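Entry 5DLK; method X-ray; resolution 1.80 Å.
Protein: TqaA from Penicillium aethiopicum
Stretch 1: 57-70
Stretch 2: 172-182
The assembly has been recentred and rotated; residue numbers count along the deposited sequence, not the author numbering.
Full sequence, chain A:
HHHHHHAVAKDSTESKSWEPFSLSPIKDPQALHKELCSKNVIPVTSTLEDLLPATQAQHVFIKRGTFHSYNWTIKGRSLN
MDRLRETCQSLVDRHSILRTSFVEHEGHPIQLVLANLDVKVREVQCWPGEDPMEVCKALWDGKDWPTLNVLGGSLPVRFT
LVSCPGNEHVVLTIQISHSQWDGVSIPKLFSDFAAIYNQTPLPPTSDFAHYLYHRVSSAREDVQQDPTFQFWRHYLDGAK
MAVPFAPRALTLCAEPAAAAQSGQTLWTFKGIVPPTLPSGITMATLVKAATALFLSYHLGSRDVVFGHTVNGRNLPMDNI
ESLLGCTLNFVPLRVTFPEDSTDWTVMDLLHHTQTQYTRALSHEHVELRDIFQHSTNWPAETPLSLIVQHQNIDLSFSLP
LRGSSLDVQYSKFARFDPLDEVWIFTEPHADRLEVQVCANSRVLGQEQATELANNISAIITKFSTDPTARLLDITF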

# COMPACT_ATOMS: atom_id res chain seq x y z
N ALA A 57 -8.18 -0.40 -4.98
CA ALA A 57 -6.79 -0.30 -4.53
C ALA A 57 -6.19 -1.70 -4.29
O ALA A 57 -5.05 -1.98 -4.66
N GLN A 58 -6.96 -2.58 -3.67
CA GLN A 58 -6.51 -3.98 -3.56
C GLN A 58 -6.17 -4.57 -4.91
O GLN A 58 -5.14 -5.23 -5.08
N HIS A 59 -7.05 -4.33 -5.88
CA HIS A 59 -6.85 -4.82 -7.24
C HIS A 59 -5.62 -4.22 -7.92
O HIS A 59 -4.94 -4.89 -8.71
N VAL A 60 -5.34 -2.95 -7.64
CA VAL A 60 -4.11 -2.33 -8.15
C VAL A 60 -2.90 -3.17 -7.77
O VAL A 60 -2.06 -3.51 -8.62
N PHE A 61 -2.82 -3.52 -6.50
CA PHE A 61 -1.66 -4.27 -6.02
C PHE A 61 -1.64 -5.69 -6.58
O PHE A 61 -0.58 -6.20 -6.92
N ILE A 62 -2.80 -6.33 -6.66
CA ILE A 62 -2.84 -7.71 -7.17
C ILE A 62 -2.41 -7.78 -8.63
O ILE A 62 -1.59 -8.64 -9.02
N LYS A 63 -2.88 -6.82 -9.44
CA LYS A 63 -2.53 -6.80 -10.85
C LYS A 63 -1.05 -6.59 -11.08
O LYS A 63 -0.52 -6.96 -12.12
N ARG A 64 -0.39 -5.97 -10.11
CA ARG A 64 1.03 -5.65 -10.20
C ARG A 64 1.91 -6.69 -9.48
O ARG A 64 3.13 -6.49 -9.32
N GLY A 65 1.30 -7.79 -9.07
CA GLY A 65 2.06 -8.89 -8.48
C GLY A 65 2.76 -8.47 -7.20
O GLY A 65 3.87 -8.93 -6.91
N THR A 66 2.11 -7.59 -6.43
CA THR A 66 2.75 -6.99 -5.27
C THR A 66 2.73 -7.99 -4.13
O THR A 66 1.68 -8.33 -3.60
N PHE A 67 3.91 -8.48 -3.76
CA PHE A 67 4.01 -9.66 -2.90
C PHE A 67 5.29 -9.54 -2.09
O PHE A 67 6.35 -9.23 -2.63
N HIS A 68 5.17 -9.72 -0.78
CA HIS A 68 6.30 -9.53 0.13
C HIS A 68 6.56 -10.77 0.96
O HIS A 68 5.63 -11.51 1.28
N SER A 69 7.83 -10.96 1.29
CA SER A 69 8.22 -11.90 2.34
C SER A 69 8.88 -11.09 3.43
O SER A 69 9.97 -10.54 3.22
N TYR A 70 8.24 -11.00 4.59
CA TYR A 70 8.81 -10.29 5.72
C TYR A 70 9.59 -11.29 6.58
O TYR A 70 9.02 -12.24 7.10
N LEU A 172 12.14 -16.81 10.39
CA LEU A 172 10.70 -16.90 10.24
C LEU A 172 10.29 -15.98 9.12
O LEU A 172 10.70 -14.82 9.13
N THR A 173 9.54 -16.46 8.13
CA THR A 173 9.02 -15.55 7.10
C THR A 173 7.49 -15.54 7.03
O THR A 173 6.81 -16.54 7.30
N ILE A 174 6.97 -14.37 6.69
CA ILE A 174 5.55 -14.16 6.54
C ILE A 174 5.33 -13.65 5.12
O ILE A 174 5.82 -12.58 4.79
N GLN A 175 4.65 -14.42 4.28
CA GLN A 175 4.36 -13.99 2.92
C GLN A 175 2.99 -13.33 2.91
O GLN A 175 2.11 -13.70 3.67
N ILE A 176 2.82 -12.33 2.05
CA ILE A 176 1.59 -11.55 2.09
C ILE A 176 1.47 -10.69 0.82
O ILE A 176 2.47 -10.18 0.30
N SER A 177 0.25 -10.55 0.34
CA SER A 177 -0.07 -9.68 -0.79
C SER A 177 -0.33 -8.26 -0.27
O SER A 177 -0.91 -8.08 0.79
N HIS A 178 0.08 -7.23 -1.02
CA HIS A 178 -0.14 -5.85 -0.58
C HIS A 178 -1.65 -5.51 -0.56
O HIS A 178 -2.06 -4.50 0.01
N SER A 179 -2.48 -6.39 -1.13
CA SER A 179 -3.93 -6.24 -0.95
C SER A 179 -4.33 -6.44 0.51
O SER A 179 -5.48 -6.19 0.87
N GLN A 180 -3.38 -6.88 1.34
CA GLN A 180 -3.68 -7.28 2.72
C GLN A 180 -2.99 -6.45 3.78
O GLN A 180 -3.11 -6.74 4.98
N TRP A 181 -2.26 -5.41 3.39
CA TRP A 181 -1.58 -4.57 4.37
C TRP A 181 -1.31 -3.18 3.80
O TRP A 181 -1.45 -2.96 2.59
N ASP A 182 -0.96 -2.24 4.66
CA ASP A 182 -0.46 -0.94 4.22
C ASP A 182 0.56 -0.39 5.20
O ASP A 182 0.82 -0.99 6.25

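Five aromatic side chains, paired in one face-to-face stack and two edge-to-face contacts, and a bridging water organise this contact. The rings of Phe-61 (chi1 m) and His-178 (chi1 t), both set on CA-to-CB bonds pointing toward the opposite stretch, stack face to face, with centroids 3.8 Å apart and planes at 6°. A flat imidazole suits this place because its face covers the phenyl while its edge stays polar: ND1 of His-178 makes a weak hydrogen bond to O of Trp-181.

Beyond the helix, the antiparallel strands place His-68, Tyr-70, Ile-174 and Ile-176 on one face of the sheet. There Trp-181 (chi1 p) turns its edge to the face of His-68 (m), while Tyr-70 (m) directs its own edge at the indole face, bringing Tyr-70 OH within 3.0 Å of Trp-181 CZ2. Tyr-70 CE2 also packs 3.7 Å from Ile-176 CG2. Water 2 accepts from Trp-181 NE1 (2.9 Å), donates to Ile-176 O (2.9 Å) and bonds His-68 ND1 (2.7 Å), satisfying polar atoms among the rings.

On the other face, Phe-67 (t) brings CZ 3.3 Å from Gln-175 OE1, and water 3 links the small hydroxyls of Ser-69 and Thr-173 to Gln-175 NE2. At the helix, the long side chain of Gln-58 (m) lets NE2 donate to Ser-179 O (2.9 Å), and Ile-62 CD1 packs 3.9 Å from Ser-179 CB.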

# COMPACT_ATOMS: atom_id res chain seq x y z
CB ALA A 57 -6.68 0.54 -3.26
CB GLN A 58 -7.59 -4.83 -2.88
CG GLN A 58 -7.64 -4.64 -1.39
CD GLN A 58 -8.68 -5.55 -0.77
OE1 GLN A 58 -9.86 -5.47 -1.11
NE2 GLN A 58 -8.23 -6.46 0.11
CB HIS A 59 -8.09 -4.52 -8.08
CG HIS A 59 -8.26 -5.42 -9.26
ND1 HIS A 59 -9.13 -5.13 -10.30
CD2 HIS A 59 -7.67 -6.60 -9.58
CE1 HIS A 59 -9.07 -6.10 -11.20
NE2 HIS A 59 -8.19 -7.00 -10.79
CB VAL A 60 -3.92 -0.89 -7.60
CG1 VAL A 60 -2.46 -0.41 -7.77
CG2 VAL A 60 -4.89 0.05 -8.28
CB PHE A 61 -1.64 -4.29 -4.49
CG PHE A 61 -1.20 -2.99 -3.89
CD1 PHE A 61 0.02 -2.43 -4.24
CD2 PHE A 61 -2.02 -2.30 -2.99
CE1 PHE A 61 0.44 -1.22 -3.70
CE2 PHE A 61 -1.61 -1.09 -2.44
CZ PHE A 61 -0.37 -0.54 -2.81
CB ILE A 62 -4.26 -8.32 -6.99
CG1 ILE A 62 -4.50 -8.53 -5.49
CG2 ILE A 62 -4.37 -9.64 -7.74
CD1 ILE A 62 -5.94 -8.86 -5.12
CB LYS A 63 -3.29 -5.69 -11.59
CG LYS A 63 -4.74 -5.98 -11.92
CD LYS A 63 -5.25 -4.82 -12.81
CE LYS A 63 -6.73 -4.91 -13.13
NZ LYS A 63 -7.08 -6.21 -13.78
CB ARG A 64 1.27 -4.24 -9.66
CG ARG A 64 0.75 -3.17 -10.66
CD ARG A 64 0.45 -1.83 -10.02
NE ARG A 64 -0.13 -0.92 -11.02
CZ ARG A 64 -1.39 -0.97 -11.47
NH1 ARG A 64 -2.24 -1.90 -11.04
NH2 ARG A 64 -1.79 -0.09 -12.39
CB THR A 66 2.07 -5.68 -4.86
OG1 THR A 66 1.75 -4.94 -6.04
CG2 THR A 66 3.00 -4.83 -3.99
CB PHE A 67 4.00 -10.90 -3.80
CG PHE A 67 3.92 -12.21 -3.07
CD1 PHE A 67 2.91 -12.47 -2.15
CD2 PHE A 67 4.82 -13.23 -3.39
CE1 PHE A 67 2.82 -13.73 -1.51
CE2 PHE A 67 4.75 -14.48 -2.76
CZ PHE A 67 3.75 -14.72 -1.81
CB HIS A 68 6.04 -8.37 1.09
CG HIS A 68 6.24 -7.02 0.48
ND1 HIS A 68 5.45 -6.54 -0.54
CD2 HIS A 68 7.15 -6.05 0.74
CE1 HIS A 68 5.87 -5.33 -0.89
NE2 HIS A 68 6.89 -5.01 -0.12
CB SER A 69 9.19 -12.96 1.80
OG SER A 69 9.54 -13.87 2.83
CB TYR A 70 7.72 -9.60 6.54
CG TYR A 70 7.14 -8.41 5.81
CD1 TYR A 70 7.93 -7.30 5.54
CD2 TYR A 70 5.81 -8.39 5.40
CE1 TYR A 70 7.41 -6.20 4.87
CE2 TYR A 70 5.28 -7.28 4.73
CZ TYR A 70 6.09 -6.20 4.47
OH TYR A 70 5.60 -5.07 3.82
CB LEU A 172 10.00 -16.49 11.54
CG LEU A 172 8.50 -16.20 11.46
CD1 LEU A 172 7.71 -17.47 11.26
CD2 LEU A 172 8.07 -15.47 12.71
CB THR A 173 9.60 -15.86 5.70
OG1 THR A 173 8.88 -16.92 5.07
CG2 THR A 173 11.09 -16.24 5.80
CB ILE A 174 5.03 -13.14 7.57
CG1 ILE A 174 5.64 -13.45 8.95
CG2 ILE A 174 3.50 -13.10 7.59
CD1 ILE A 174 5.37 -12.39 10.02
CB GLN A 175 4.43 -15.15 1.93
CG GLN A 175 5.86 -15.65 1.74
CD GLN A 175 5.96 -16.75 0.72
OE1 GLN A 175 4.97 -17.15 0.11
NE2 GLN A 175 7.17 -17.26 0.54
CB ILE A 176 1.53 -10.67 3.39
CG1 ILE A 176 0.19 -9.93 3.52
CG2 ILE A 176 2.73 -9.72 3.48
CD1 ILE A 176 -0.01 -9.26 4.89
CB SER A 177 -1.31 -10.22 -1.54
OG SER A 177 -1.82 -9.25 -2.43
CB HIS A 178 0.67 -4.89 -1.48
CG HIS A 178 1.05 -3.59 -0.85
ND1 HIS A 178 0.29 -2.97 0.13
CD2 HIS A 178 2.11 -2.77 -1.05
CE1 HIS A 178 0.86 -1.84 0.49
NE2 HIS A 178 1.97 -1.68 -0.22
CB SER A 179 -4.69 -7.23 -1.83
OG SER A 179 -4.38 -8.58 -1.48
CB GLN A 180 -3.31 -8.78 2.91
CG GLN A 180 -4.06 -9.71 1.97
CD GLN A 180 -3.51 -11.13 2.04
OE1 GLN A 180 -2.40 -11.40 1.58
NE2 GLN A 180 -4.28 -12.05 2.64
CB TRP A 181 -0.26 -5.22 4.84
CG TRP A 181 0.78 -5.30 3.76
CD1 TRP A 181 0.92 -6.29 2.83
CD2 TRP A 181 1.80 -4.33 3.47
NE1 TRP A 181 1.97 -6.01 2.00
CE2 TRP A 181 2.53 -4.82 2.36
CE3 TRP A 181 2.18 -3.11 4.04
CZ2 TRP A 181 3.61 -4.12 1.81
CZ3 TRP A 181 3.26 -2.41 3.48
CH2 TRP A 181 3.95 -2.92 2.38
CB ASP A 182 -1.61 0.06 4.02
CG ASP A 182 -2.48 0.23 5.24
OD1 ASP A 182 -2.00 0.02 6.37
OD2 ASP A 182 -3.66 0.61 5.06
O HOH W 1 -0.59 -9.32 -4.67
O HOH W 2 2.87 -7.41 -0.39
O HOH W 3 9.33 -16.55 2.35